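Local coordinates for protein fibrillarin-like rRNA/tRNA 2'-O-methyltransferase (Aeropyrum pernix, PDB 4DF3) that probably methylates the 2'-hydroxyl of ribose in rRNA and tRNA, using bound S-adenosyl-L-methionine and sites chosen by a guide RNA, at residues G15-E20 with A29-V34; E72-E77 with G175-M180; E77-L82 with G147-Y152; K212-L217 with A225-V230. The protein carries 2 engineered substitutions. All coordinates share one frame; numbering follows the deposited sequence.

The four contacts fall on two sheets. Contact 1 comes first along the chain and joins neighbouring strands of the N-terminal antiparallel sheet; its centre lies about 18 to 23 Å from the centres of the other three. Contacts 2, 3 and 4 all reach the seven-stranded mixed sheet, where strands 80-84, 148-153, 176-183, 224-229 and 211-216 follow one another. Contact 3 is nested within the loop that contact 2 closes, their centres about 8 Å apart, and contact 4 follows as the C-terminal hairpin. Residues 72-77, which lead into strand 80-84, touch both sheets: Leu73 packs on Val16 of contact 1. The Rossmann-like methyltransferase core that binds S-adenosylmethionine is thus joined to the N-terminal sheet.

Contact 1 (G15-E20 with A29-V34); sequences GVYVVE and ATKNLV
Residues 15-20 and 29-34 meet as the two arms of a beta hairpin in the N-terminal antiparallel sheet, where strand 16-21 runs beside strand 26-31. The short strand axes approach to 4.8 Å with 127° between their directions, so the pairing is strongly twisted. Tyr17 and Ala29 form the antiparallel hydrogen-bonded pair: Tyr17 N donates to Ala29 O at 2.9 Å, while the return bond from Ala29 N to Tyr17 O is bent and weak. Ala29 O also receives a CA-H...O contact from Val16 CA.

The largest side chain here is that of Tyr17. Its CG stands anti to the carbonyl carbon (chi1 -64°), and the ring turns its edge to the second strand, with Ala29 O in the ring plane, 3.7 Å from Tyr17 CD2. Farther out the ring crosses the Lys31 side chain, which bends at chi3 (-78°) and brings its CE to 3.5 Å from Tyr17 OH. The ammonium group of Lys31 has its salt bridge with Glu50, and Tyr52, on the same neighbouring strand 50-54, meets the Tyr17 ring edge-to-face. An alanine in place of Tyr17 would probably keep the backbone pair but open a gap beside the Lys31 methylenes and deprive Tyr52 of its aromatic partner. On the same face of the sheet as Tyr17, Val19 CG2 packs on Ala29 CB at 3.8 Å.

Where the strands part, a water bridges them: it donates to Gly15 O at 2.7 Å and accepts from Lys31 N at 2.9 Å.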
loop_
_atom_site.group_PDB
_atom_site.type_symbol
_atom_site.label_atom_id
_atom_site.label_comp_id
_atom_site.label_asym_id
_atom_site.label_seq_id
_atom_site.Cartn_x
_atom_site.Cartn_y
_atom_site.Cartn_z
ATOM N N GLY A 15 7.598 12.053 -1.315
ATOM C CA GLY A 15 6.287 12.146 -0.619
ATOM C C GLY A 15 6.321 11.464 0.777
ATOM O O GLY A 15 5.304 11.390 1.487
ATOM N N VAL A 16 7.453 10.883 1.112
ATOM C CA VAL A 16 7.674 10.256 2.404
ATOM C C VAL A 16 8.746 11.087 3.104
ATOM O O VAL A 16 9.734 11.476 2.461
ATOM C CB VAL A 16 8.113 8.776 2.301
ATOM C CG1 VAL A 16 8.235 8.165 3.767
ATOM C CG2 VAL A 16 7.041 7.950 1.411
ATOM N N TYR A 17 8.576 11.279 4.409
ATOM C CA TYR A 17 9.348 12.227 5.235
ATOM C C TYR A 17 9.923 11.527 6.425
ATOM O O TYR A 17 9.257 10.686 7.044
ATOM C CB TYR A 17 8.432 13.387 5.722
ATOM C CG TYR A 17 7.925 14.217 4.543
ATOM C CD1 TYR A 17 8.621 15.392 4.155
ATOM C CD2 TYR A 17 6.795 13.821 3.815
ATOM C CE1 TYR A 17 8.223 16.150 3.055
ATOM C CE2 TYR A 17 6.366 14.590 2.695
ATOM C CZ TYR A 17 7.121 15.746 2.345
ATOM O OH TYR A 17 6.738 16.493 1.297
ATOM N N VAL A 18 11.206 11.760 6.634
ATOM C CA VAL A 18 11.917 11.197 7.738
ATOM C C VAL A 18 11.766 12.171 8.892
ATOM O O VAL A 18 12.015 13.440 8.738
ATOM C CB VAL A 18 13.416 10.945 7.393
ATOM C CG1 VAL A 18 14.198 10.601 8.673
ATOM C CG2 VAL A 18 13.535 9.781 6.338
ATOM N N VAL A 19 11.281 11.633 10.005
ATOM C CA VAL A 19 10.890 12.448 11.169
ATOM C C VAL A 19 11.799 12.035 12.337
ATOM O O VAL A 19 11.845 10.871 12.690
ATOM C CB VAL A 19 9.373 12.265 11.541
ATOM C CG1 VAL A 19 8.996 13.009 12.869
ATOM C CG2 VAL A 19 8.466 12.693 10.396
ATOM N N GLU A 20 12.509 12.984 12.968
ATOM C CA GLU A 20 13.261 12.623 14.141
ATOM C C GLU A 20 12.524 13.103 15.382
ATOM O O GLU A 20 12.199 14.296 15.490
ATOM C CB GLU A 20 14.654 13.262 14.103
ATOM C CG GLU A 20 15.437 13.081 15.432
ATOM C CD GLU A 20 16.927 13.332 15.261
ATOM O OE1 GLU A 20 17.378 13.561 14.107
ATOM O OE2 GLU A 20 17.618 13.282 16.283
ATOM N N ALA A 29 6.707 9.443 7.585
ATOM C CA ALA A 29 5.406 10.108 7.687
ATOM C C ALA A 29 5.059 10.570 6.243
ATOM O O ALA A 29 5.931 10.638 5.393
ATOM C CB ALA A 29 5.464 11.308 8.604
ATOM N N THR A 30 3.775 10.802 5.991
ATOM C CA THR A 30 3.388 11.419 4.747
ATOM C C THR A 30 2.776 12.838 5.065
ATOM O O THR A 30 2.403 13.119 6.166
ATOM C CB THR A 30 2.391 10.583 3.995
ATOM O OG1 THR A 30 1.311 10.197 4.874
ATOM C CG2 THR A 30 3.081 9.423 3.403
ATOM N N LYS A 31 2.720 13.711 4.063
ATOM C CA LYS A 31 2.125 15.019 4.268
ATOM C C LYS A 31 0.623 14.881 4.164
ATOM O O LYS A 31 0.094 14.356 3.159
ATOM C CB LYS A 31 2.619 15.993 3.197
ATOM C CG LYS A 31 2.198 17.437 3.478
ATOM C CD LYS A 31 2.792 18.379 2.389
ATOM C CE LYS A 31 4.283 18.613 2.722
ATOM N NZ LYS A 31 4.942 19.603 1.774
ATOM N N ASN A 32 -0.057 15.401 5.181
ATOM C CA ASN A 32 -1.485 15.180 5.282
ATOM C C ASN A 32 -2.250 15.863 4.131
ATOM O O ASN A 32 -2.251 17.102 4.015
ATOM C CB ASN A 32 -1.986 15.615 6.673
ATOM C CG ASN A 32 -3.371 15.012 7.013
ATOM O OD1 ASN A 32 -4.034 14.445 6.135
ATOM N ND2 ASN A 32 -3.787 15.089 8.298
ATOM N N LEU A 33 -2.908 15.071 3.274
ATOM C CA LEU A 33 -3.776 15.699 2.225
ATOM C C LEU A 33 -4.973 16.427 2.831
ATOM O O LEU A 33 -5.568 17.285 2.153
ATOM C CB LEU A 33 -4.339 14.658 1.274
ATOM C CG LEU A 33 -4.971 15.131 -0.030
ATOM C CD1 LEU A 33 -3.965 15.899 -0.907
ATOM C CD2 LEU A 33 -5.480 13.873 -0.781
ATOM N N VAL A 34 -5.390 16.016 4.033
ATOM C CA VAL A 34 -6.561 16.643 4.683
ATOM C C VAL A 34 -6.171 17.109 6.084
ATOM O O VAL A 34 -6.472 16.393 7.065
ATOM C CB VAL A 34 -7.723 15.686 4.811
ATOM C CG1 VAL A 34 -8.980 16.505 5.332
ATOM C CG2 VAL A 34 -8.058 15.120 3.473
HETATM O O HOH W 1 3.013 12.750 1.359
#

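Contact 2 (E72-E77 with G175-M180)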
loop_
_atom_site.group_PDB
_atom_site.type_symbol
_atom_site.label_atom_id
_atom_site.label_comp_id
_atom_site.label_asym_id
_atom_site.label_seq_id
_atom_site.Cartn_x
_atom_site.Cartn_y
_atom_site.Cartn_z
ATOM N N GLU A 72 12.673 0.603 -3.960
ATOM C CA GLU A 72 12.167 1.958 -4.399
ATOM C C GLU A 72 10.724 1.983 -3.960
ATOM O O GLU A 72 10.163 0.894 -3.654
ATOM C CB GLU A 72 12.264 2.161 -5.920
ATOM C CG GLU A 72 11.536 1.200 -6.792
ATOM C CD GLU A 72 12.288 0.811 -8.044
ATOM O OE1 GLU A 72 13.447 1.237 -8.270
ATOM O OE2 GLU A 72 11.733 -0.002 -8.783
ATOM N N LEU A 73 10.191 3.202 -3.855
ATOM C CA LEU A 73 8.765 3.391 -3.656
ATOM C C LEU A 73 8.118 3.684 -5.011
ATOM O O LEU A 73 8.235 4.764 -5.503
ATOM C CB LEU A 73 8.504 4.560 -2.721
ATOM C CG LEU A 73 7.041 4.979 -2.499
ATOM C CD1 LEU A 73 6.266 3.757 -2.039
ATOM C CD2 LEU A 73 6.916 6.133 -1.527
ATOM N N PRO A 74 7.358 2.707 -5.572
ATOM C CA PRO A 74 6.829 2.971 -6.901
ATOM C C PRO A 74 5.589 3.836 -6.925
ATOM O O PRO A 74 5.198 4.229 -8.019
ATOM C CB PRO A 74 6.451 1.569 -7.427
ATOM C CG PRO A 74 6.350 0.690 -6.333
ATOM C CD PRO A 74 7.150 1.306 -5.130
ATOM N N VAL A 75 4.983 4.091 -5.752
ATOM C CA VAL A 75 3.770 4.914 -5.662
ATOM C C VAL A 75 4.237 6.391 -5.798
ATOM O O VAL A 75 5.048 6.875 -4.985
ATOM C CB VAL A 75 3.034 4.758 -4.265
ATOM C CG1 VAL A 75 1.825 5.763 -4.137
ATOM C CG2 VAL A 75 2.525 3.319 -4.031
ATOM N N LYS A 76 3.714 7.077 -6.823
ATOM C CA LYS A 76 4.118 8.448 -7.200
ATOM C C LYS A 76 2.958 9.438 -7.270
ATOM O O LYS A 76 1.811 9.072 -7.565
ATOM C CB LYS A 76 4.693 8.493 -8.620
ATOM C CG LYS A 76 5.937 7.615 -8.869
ATOM C CD LYS A 76 7.183 8.363 -8.414
ATOM C CE LYS A 76 8.391 7.436 -8.380
ATOM N NZ LYS A 76 9.508 8.161 -7.604
ATOM N N GLU A 77 3.315 10.716 -7.070
ATOM C CA GLU A 77 2.355 11.790 -7.286
ATOM C C GLU A 77 1.567 11.602 -8.587
ATOM O O GLU A 77 2.142 11.342 -9.663
ATOM C CB GLU A 77 3.088 13.134 -7.305
ATOM C CG GLU A 77 2.116 14.300 -7.484
ATOM C CD GLU A 77 2.877 15.615 -7.711
ATOM O OE1 GLU A 77 4.105 15.567 -7.971
ATOM O OE2 GLU A 77 2.225 16.679 -7.634
ATOM N N GLY A 175 3.981 -1.779 -18.029
ATOM C CA GLY A 175 5.032 -1.387 -17.087
ATOM C C GLY A 175 4.517 -0.963 -15.715
ATOM O O GLY A 175 5.322 -0.538 -14.890
ATOM N N GLY A 176 3.198 -1.050 -15.485
ATOM C CA GLY A 176 2.629 -0.731 -14.179
ATOM C C GLY A 176 3.261 -1.608 -13.092
ATOM O O GLY A 176 3.671 -2.717 -13.375
ATOM N N TYR A 177 3.328 -1.104 -11.872
ATOM C CA TYR A 177 3.885 -1.886 -10.778
ATOM C C TYR A 177 2.830 -2.719 -10.065
ATOM O O TYR A 177 1.648 -2.383 -10.051
ATOM C CB TYR A 177 4.532 -0.945 -9.779
ATOM C CG TYR A 177 3.690 0.191 -9.209
ATOM C CD1 TYR A 177 2.916 0.007 -8.049
ATOM C CD2 TYR A 177 3.640 1.492 -9.874
ATOM C CE1 TYR A 177 2.174 1.033 -7.495
ATOM C CE2 TYR A 177 2.871 2.537 -9.313
ATOM C CZ TYR A 177 2.123 2.293 -8.144
ATOM O OH TYR A 177 1.386 3.320 -7.568
ATOM N N MET A 178 3.269 -3.804 -9.447
ATOM C CA MET A 178 2.361 -4.675 -8.692
ATOM C C MET A 178 3.033 -4.939 -7.377
ATOM O O MET A 178 4.208 -5.399 -7.334
ATOM C CB MET A 178 2.213 -6.027 -9.473
ATOM C CG MET A 178 1.091 -6.990 -8.989
ATOM S SD MET A 178 1.436 -7.669 -7.363
ATOM C CE MET A 178 2.882 -8.589 -7.708
ATOM N N LEU A 179 2.367 -4.553 -6.286
ATOM C CA LEU A 179 2.868 -4.852 -4.954
ATOM C C LEU A 179 1.858 -5.791 -4.337
ATOM O O LEU A 179 0.644 -5.519 -4.310
ATOM C CB LEU A 179 2.933 -3.571 -4.122
ATOM C CG LEU A 179 4.064 -2.603 -4.532
ATOM C CD1 LEU A 179 3.715 -1.177 -3.960
ATOM C CD2 LEU A 179 5.442 -3.107 -3.980
ATOM N N MET A 180 2.367 -6.907 -3.849
ATOM C CA MET A 180 1.479 -7.985 -3.266
ATOM C C MET A 180 2.012 -8.424 -1.865
ATOM O O MET A 180 3.173 -8.813 -1.723
ATOM C CB MET A 180 1.310 -9.222 -4.185
ATOM C CG MET A 180 0.204 -10.152 -3.627
ATOM S SD MET A 180 0.015 -11.586 -4.732
ATOM C CE MET A 180 1.248 -12.739 -4.211
#
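Tyr177 has its CG between its own backbone N and carbonyl carbon (chi1 54°), and its ring is turned by chi2 of 89° so that one face meets Pro74. The proline CB lies over that face, 3.8 Å from the ring centroid and 20° off the normal, which meets the definition of a CH-pi contact. It is displaced toward the rim, as its 3.6 Å distance to Tyr177 CG indicates. The carbonyl of Pro74 adds a close approach at the far part of the ring, with Pro74 O 3.2 Å from Tyr177 CE2. Beyond it, Val75 crosses the phenol end: Val75 CA is 3.4 Å from Tyr177 OH, and Val75 CG2 reaches the same oxygen at 3.7 Å.

The polar need of this hydroxyl is met by Asp79, whose OD2 also accepts a hydrogen bond from Lys76 N. One carboxylate oxygen therefore ties the tyrosine tip to the backbone of the loop that packs on it. Pro74 CG, which also touches the Tyr177 ring, meets Leu179 CD1 at 4.0 Å, and Tyr228 of strand 224-229 packs against Pro74, Tyr177 and Leu179.

Tyr177 and Leu179, two apart on strand 176-183, thus receive the loop between helix 61-67 and strand 80-84. The contact lays this connection across one face of the mixed sheet of a Rossmann-like methyltransferase.

Contact 3 (E77-L82 with G147-Y152); sequences EGDRIL and GVDGLY
Strands 80-82 and 150-152 run parallel with a 35° twist and a closest axial approach of 4.7 Å, pairing Ile81 with Gly150 and Leu82 with Leu151. Leu82 is bonded through both its N and its O: the N donates to Gly150 O at 2.9 Å, and the O accepts from Tyr152 N. Before this, Arg80 O takes a bond of 2.7 Å from Asp149 N and a weak one from Gly150 N, where the second strand turns a corner.

Asp149 returns the bond through its side chain. Its chi1 of -64° sets CG anti to the carbonyl carbon; from there OD2 accepts from Arg80 N through its anti lone pair, 2.9 Å away and almost straight at 178°. A water donates to the same oxygen and to Gly78 O. Replacing Asp149 by alanine would probably leave Arg80 N without this acceptor and the water without its carboxylate partner.

Val148, just before Asp149, packs its CG2 on Leu82 CB at 4.0 Å, while Tyr152 reaches the side where S-adenosylmethionine binds. Arg80 turns its guanidinium elsewhere, to a salt bridge with Glu146.

Asp79 OD1 lies 4.0 Å from Asp149 OD2, a proximity of like charges that would tend to raise the proton affinity of one carboxylate. The Arg80 N-H and the water at Asp149, and Lys76 N and Tyr177 OH bonded to Asp79 OD2, probably offset this.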
loop_
_atom_site.group_PDB
_atom_site.type_symbol
_atom_site.label_atom_id
_atom_site.label_comp_id
_atom_site.label_asym_id
_atom_site.label_seq_id
_atom_site.Cartn_x
_atom_site.Cartn_y
_atom_site.Cartn_z
ATOM N N GLU A 77 3.315 10.716 -7.070
ATOM C CA GLU A 77 2.355 11.790 -7.286
ATOM C C GLU A 77 1.567 11.602 -8.587
ATOM O O GLU A 77 2.142 11.342 -9.663
ATOM C CB GLU A 77 3.088 13.134 -7.305
ATOM C CG GLU A 77 2.116 14.300 -7.484
ATOM C CD GLU A 77 2.877 15.615 -7.711
ATOM O OE1 GLU A 77 4.105 15.567 -7.971
ATOM O OE2 GLU A 77 2.225 16.679 -7.634
ATOM N N GLY A 78 0.249 11.684 -8.462
ATOM C CA GLY A 78 -0.677 11.509 -9.620
ATOM C C GLY A 78 -1.070 10.118 -10.101
ATOM O O GLY A 78 -1.839 9.977 -11.072
ATOM N N ASP A 79 -0.499 9.089 -9.481
ATOM C CA ASP A 79 -0.783 7.732 -9.869
ATOM C C ASP A 79 -2.292 7.412 -9.684
ATOM O O ASP A 79 -2.922 7.868 -8.745
ATOM C CB ASP A 79 -0.033 6.732 -8.980
ATOM C CG ASP A 79 1.379 6.461 -9.440
ATOM O OD1 ASP A 79 1.783 7.006 -10.467
ATOM O OD2 ASP A 79 2.092 5.687 -8.730
ATOM N N ARG A 80 -2.769 6.554 -10.564
ATOM C CA ARG A 80 -4.028 5.873 -10.401
ATOM C C ARG A 80 -3.647 4.445 -9.970
ATOM O O ARG A 80 -2.795 3.793 -10.644
ATOM C CB ARG A 80 -4.694 5.796 -11.773
ATOM C CG ARG A 80 -4.923 7.166 -12.439
ATOM C CD ARG A 80 -5.764 8.055 -11.631
ATOM N NE ARG A 80 -5.697 9.463 -12.061
ATOM C CZ ARG A 80 -6.629 10.093 -12.794
ATOM N NH1 ARG A 80 -7.737 9.457 -13.210
ATOM N NH2 ARG A 80 -6.452 11.378 -13.109
ATOM N N ILE A 81 -4.257 3.967 -8.876
ATOM C CA ILE A 81 -3.858 2.718 -8.219
ATOM C C ILE A 81 -5.084 1.845 -8.006
ATOM O O ILE A 81 -6.129 2.310 -7.488
ATOM C CB ILE A 81 -3.223 3.021 -6.822
ATOM C CG1 ILE A 81 -1.884 3.770 -6.986
ATOM C CG2 ILE A 81 -2.930 1.732 -6.056
ATOM C CD1 ILE A 81 -1.402 4.346 -5.676
ATOM N N LEU A 82 -4.974 0.576 -8.393
ATOM C CA LEU A 82 -6.031 -0.345 -8.065
ATOM C C LEU A 82 -5.575 -1.058 -6.779
ATOM O O LEU A 82 -4.558 -1.746 -6.753
ATOM C CB LEU A 82 -6.225 -1.382 -9.174
ATOM C CG LEU A 82 -7.179 -2.566 -8.858
ATOM C CD1 LEU A 82 -8.555 -2.007 -8.458
ATOM C CD2 LEU A 82 -7.305 -3.447 -10.160
ATOM N N GLY A 147 -7.594 2.358 -16.532
ATOM C CA GLY A 147 -6.193 1.942 -16.538
ATOM C C GLY A 147 -5.482 2.452 -15.282
ATOM O O GLY A 147 -5.593 3.641 -14.890
ATOM N N VAL A 148 -4.703 1.585 -14.657
ATOM C CA VAL A 148 -3.988 2.029 -13.476
ATOM C C VAL A 148 -2.484 1.957 -13.632
ATOM O O VAL A 148 -1.982 1.095 -14.335
ATOM C CB VAL A 148 -4.421 1.205 -12.249
ATOM C CG1 VAL A 148 -5.924 1.568 -11.920
ATOM C CG2 VAL A 148 -4.252 -0.297 -12.486
ATOM N N ASP A 149 -1.803 2.837 -12.925
ATOM C CA ASP A 149 -0.345 2.856 -12.913
ATOM C C ASP A 149 0.228 1.757 -12.046
ATOM O O ASP A 149 1.383 1.319 -12.264
ATOM C CB ASP A 149 0.123 4.173 -12.408
ATOM C CG ASP A 149 -0.301 5.307 -13.342
ATOM O OD1 ASP A 149 0.257 5.356 -14.424
ATOM O OD2 ASP A 149 -1.202 6.068 -13.004
ATOM N N GLY A 150 -0.552 1.323 -11.051
ATOM C CA GLY A 150 -0.059 0.310 -10.097
ATOM C C GLY A 150 -1.240 -0.500 -9.527
ATOM O O GLY A 150 -2.418 -0.049 -9.557
ATOM N N LEU A 151 -0.902 -1.653 -9.027
ATOM C CA LEU A 151 -1.884 -2.600 -8.441
ATOM C C LEU A 151 -1.261 -3.031 -7.125
ATOM O O LEU A 151 -0.164 -3.506 -7.072
ATOM C CB LEU A 151 -2.110 -3.780 -9.380
ATOM C CG LEU A 151 -3.200 -4.768 -8.960
ATOM C CD1 LEU A 151 -3.379 -5.738 -10.139
ATOM C CD2 LEU A 151 -2.915 -5.531 -7.683
ATOM N N TYR A 152 -2.000 -2.797 -6.024
ATOM C CA TYR A 152 -1.539 -3.156 -4.729
ATOM C C TYR A 152 -2.558 -4.174 -4.177
ATOM O O TYR A 152 -3.778 -3.924 -4.213
ATOM C CB TYR A 152 -1.574 -1.896 -3.842
ATOM C CG TYR A 152 -1.010 -2.172 -2.439
ATOM C CD1 TYR A 152 0.345 -1.978 -2.155
ATOM C CD2 TYR A 152 -1.870 -2.627 -1.392
ATOM C CE1 TYR A 152 0.835 -2.236 -0.842
ATOM C CE2 TYR A 152 -1.368 -2.893 -0.058
ATOM C CZ TYR A 152 0.009 -2.697 0.152
ATOM O OH TYR A 152 0.505 -2.893 1.417
HETATM O O HOH W 2 -0.949 8.412 -13.686
#

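Contact 4 (K212-L217 with A225-V230)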
loop_
_atom_site.group_PDB
_atom_site.type_symbol
_atom_site.label_atom_id
_atom_site.label_comp_id
_atom_site.label_asym_id
_atom_site.label_seq_id
_atom_site.Cartn_x
_atom_site.Cartn_y
_atom_site.Cartn_z
ATOM N N LYS A 212 10.747 -7.979 -9.157
ATOM C CA LYS A 212 11.829 -7.044 -9.021
ATOM C C LYS A 212 12.443 -7.053 -7.638
ATOM O O LYS A 212 13.658 -6.790 -7.467
ATOM C CB LYS A 212 11.340 -5.648 -9.359
ATOM C CG LYS A 212 12.480 -4.678 -9.668
ATOM C CD LYS A 212 12.051 -3.373 -10.340
ATOM C CE LYS A 212 13.326 -2.618 -10.712
ATOM N NZ LYS A 212 13.010 -1.215 -10.951
ATOM N N ASP A 213 11.618 -7.304 -6.623
ATOM C CA ASP A 213 12.130 -7.302 -5.233
ATOM C C ASP A 213 11.150 -8.084 -4.348
ATOM O O ASP A 213 9.954 -8.212 -4.693
ATOM C CB ASP A 213 12.335 -5.876 -4.679
ATOM C CG ASP A 213 13.337 -5.811 -3.520
ATOM O OD1 ASP A 213 14.032 -6.785 -3.222
ATOM O OD2 ASP A 213 13.391 -4.796 -2.828
ATOM N N VAL A 214 11.678 -8.645 -3.252
ATOM C CA VAL A 214 10.840 -9.266 -2.228
ATOM C C VAL A 214 11.499 -8.950 -0.911
ATOM O O VAL A 214 12.716 -9.184 -0.752
ATOM C CB VAL A 214 10.700 -10.817 -2.336
ATOM C CG1 VAL A 214 9.605 -11.408 -1.193
ATOM C CG2 VAL A 214 10.212 -11.217 -3.694
ATOM N N VAL A 215 10.737 -8.411 0.038
ATOM C CA VAL A 215 11.284 -8.213 1.363
ATOM C C VAL A 215 10.348 -8.821 2.407
ATOM O O VAL A 215 9.140 -8.628 2.357
ATOM C CB VAL A 215 11.646 -6.712 1.772
ATOM C CG1 VAL A 215 12.851 -6.171 0.915
ATOM C CG2 VAL A 215 10.384 -5.759 1.775
ATOM N N HIS A 216 10.931 -9.544 3.368
ATOM C CA HIS A 216 10.130 -9.971 4.482
ATOM C C HIS A 216 9.855 -8.797 5.457
ATOM O O HIS A 216 10.699 -7.899 5.589
ATOM C CB HIS A 216 10.801 -11.178 5.196
ATOM C CG HIS A 216 9.843 -11.906 6.092
ATOM N ND1 HIS A 216 9.610 -11.509 7.396
ATOM C CD2 HIS A 216 9.016 -12.954 5.873
ATOM C CE1 HIS A 216 8.655 -12.233 7.919
ATOM N NE2 HIS A 216 8.317 -13.166 7.041
ATOM N N LEU A 217 8.702 -8.801 6.136
ATOM C CA LEU A 217 8.278 -7.663 6.912
ATOM C C LEU A 217 8.547 -7.757 8.406
ATOM O O LEU A 217 8.190 -6.868 9.131
ATOM C CB LEU A 217 6.781 -7.364 6.666
ATOM C CG LEU A 217 6.467 -7.145 5.194
ATOM C CD1 LEU A 217 4.900 -6.863 4.970
ATOM C CD2 LEU A 217 7.414 -6.034 4.484
ATOM N N ALA A 225 5.554 -11.118 3.557
ATOM C CA ALA A 225 6.583 -10.436 2.803
ATOM C C ALA A 225 5.831 -9.537 1.839
ATOM O O ALA A 225 4.650 -9.764 1.544
ATOM C CB ALA A 225 7.407 -11.512 2.001
ATOM N N MET A 226 6.517 -8.574 1.281
ATOM C CA MET A 226 6.009 -7.769 0.160
ATOM C C MET A 226 6.702 -8.110 -1.150
ATOM O O MET A 226 7.950 -8.012 -1.235
ATOM C CB MET A 226 6.197 -6.298 0.550
ATOM C CG MET A 226 5.628 -5.262 -0.561
ATOM S SD MET A 226 3.813 -5.407 -0.567
ATOM C CE MET A 226 3.475 -4.448 0.948
ATOM N N ILE A 227 5.907 -8.552 -2.136
ATOM C CA ILE A 227 6.473 -8.905 -3.442
ATOM C C ILE A 227 6.275 -7.671 -4.326
ATOM O O ILE A 227 5.190 -7.094 -4.321
ATOM C CB ILE A 227 5.695 -10.062 -4.071
ATOM C CG1 ILE A 227 5.969 -11.346 -3.282
ATOM C CG2 ILE A 227 6.163 -10.267 -5.570
ATOM C CD1 ILE A 227 4.962 -12.423 -3.604
ATOM N N TYR A 228 7.325 -7.286 -5.063
ATOM C CA TYR A 228 7.256 -6.139 -5.963
ATOM C C TYR A 228 7.598 -6.615 -7.385
ATOM O O TYR A 228 8.669 -7.217 -7.611
ATOM C CB TYR A 228 8.256 -5.050 -5.461
ATOM C CG TYR A 228 8.503 -3.936 -6.383
ATOM C CD1 TYR A 228 7.486 -3.410 -7.181
ATOM C CD2 TYR A 228 9.768 -3.318 -6.415
ATOM C CE1 TYR A 228 7.690 -2.325 -8.013
ATOM C CE2 TYR A 228 10.007 -2.225 -7.258
ATOM C CZ TYR A 228 8.969 -1.733 -8.078
ATOM O OH TYR A 228 9.188 -0.627 -8.904
ATOM N N ALA A 229 6.677 -6.422 -8.328
ATOM C CA ALA A 229 6.885 -6.927 -9.689
ATOM C C ALA A 229 6.453 -5.844 -10.713
ATOM O O ALA A 229 5.713 -4.893 -10.368
ATOM C CB ALA A 229 6.190 -8.194 -9.904
ATOM N N VAL A 230 6.991 -5.927 -11.930
ATOM C CA VAL A 230 6.669 -4.951 -13.031
ATOM C C VAL A 230 6.522 -5.774 -14.342
ATOM O O VAL A 230 6.928 -6.978 -14.317
ATOM C CB VAL A 230 7.754 -3.859 -13.227
ATOM C CG1 VAL A 230 7.977 -3.048 -11.973
ATOM C CG2 VAL A 230 9.089 -4.516 -13.667
#
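Ala225 opens the second strand opposite His216, their CA atoms only 4.0 Å apart in a non-hydrogen-bonded pair, and its CB packs on Val214 CG1 at 3.9 Å. Met226 forms two backbone bonds with Val215, and on the sheet face they share its CB meets Leu217 CD2 at 4.1 Å. Ile227 lies on the other face, where its CG1 touches Val214 CG1 and helix 195-206 covers it.

Tyr228 comes next, its ring meeting two side chains of the first strand. Its N donates to Asp213 O at 2.8 Å, and its O accepts two bonds, from Lys212 N at 2.7 Å and from Asp213 N at 3.1 Å. Lys212 CG is anti to its backbone N (chi1 -162°), and the extended lysine runs side by side with the tyrosine. Lys212 CB lies over one ring face near the rim, CD approaches Tyr228 CE2 at 3.9 Å, and Asp213 CB sits at the ring edge. Both polar ends, Lys212 NZ and Tyr228 OH, finish on Glu72, by salt bridge and hydrogen bond. Val230 CG1 then grazes Lys212 CD.

Lys212 and Asp213, both facing Tyr228, form a classic beta bulge, set here in the C-terminal antiparallel hairpin that ends the mixed sheet of Rossmann-like methyltransferases.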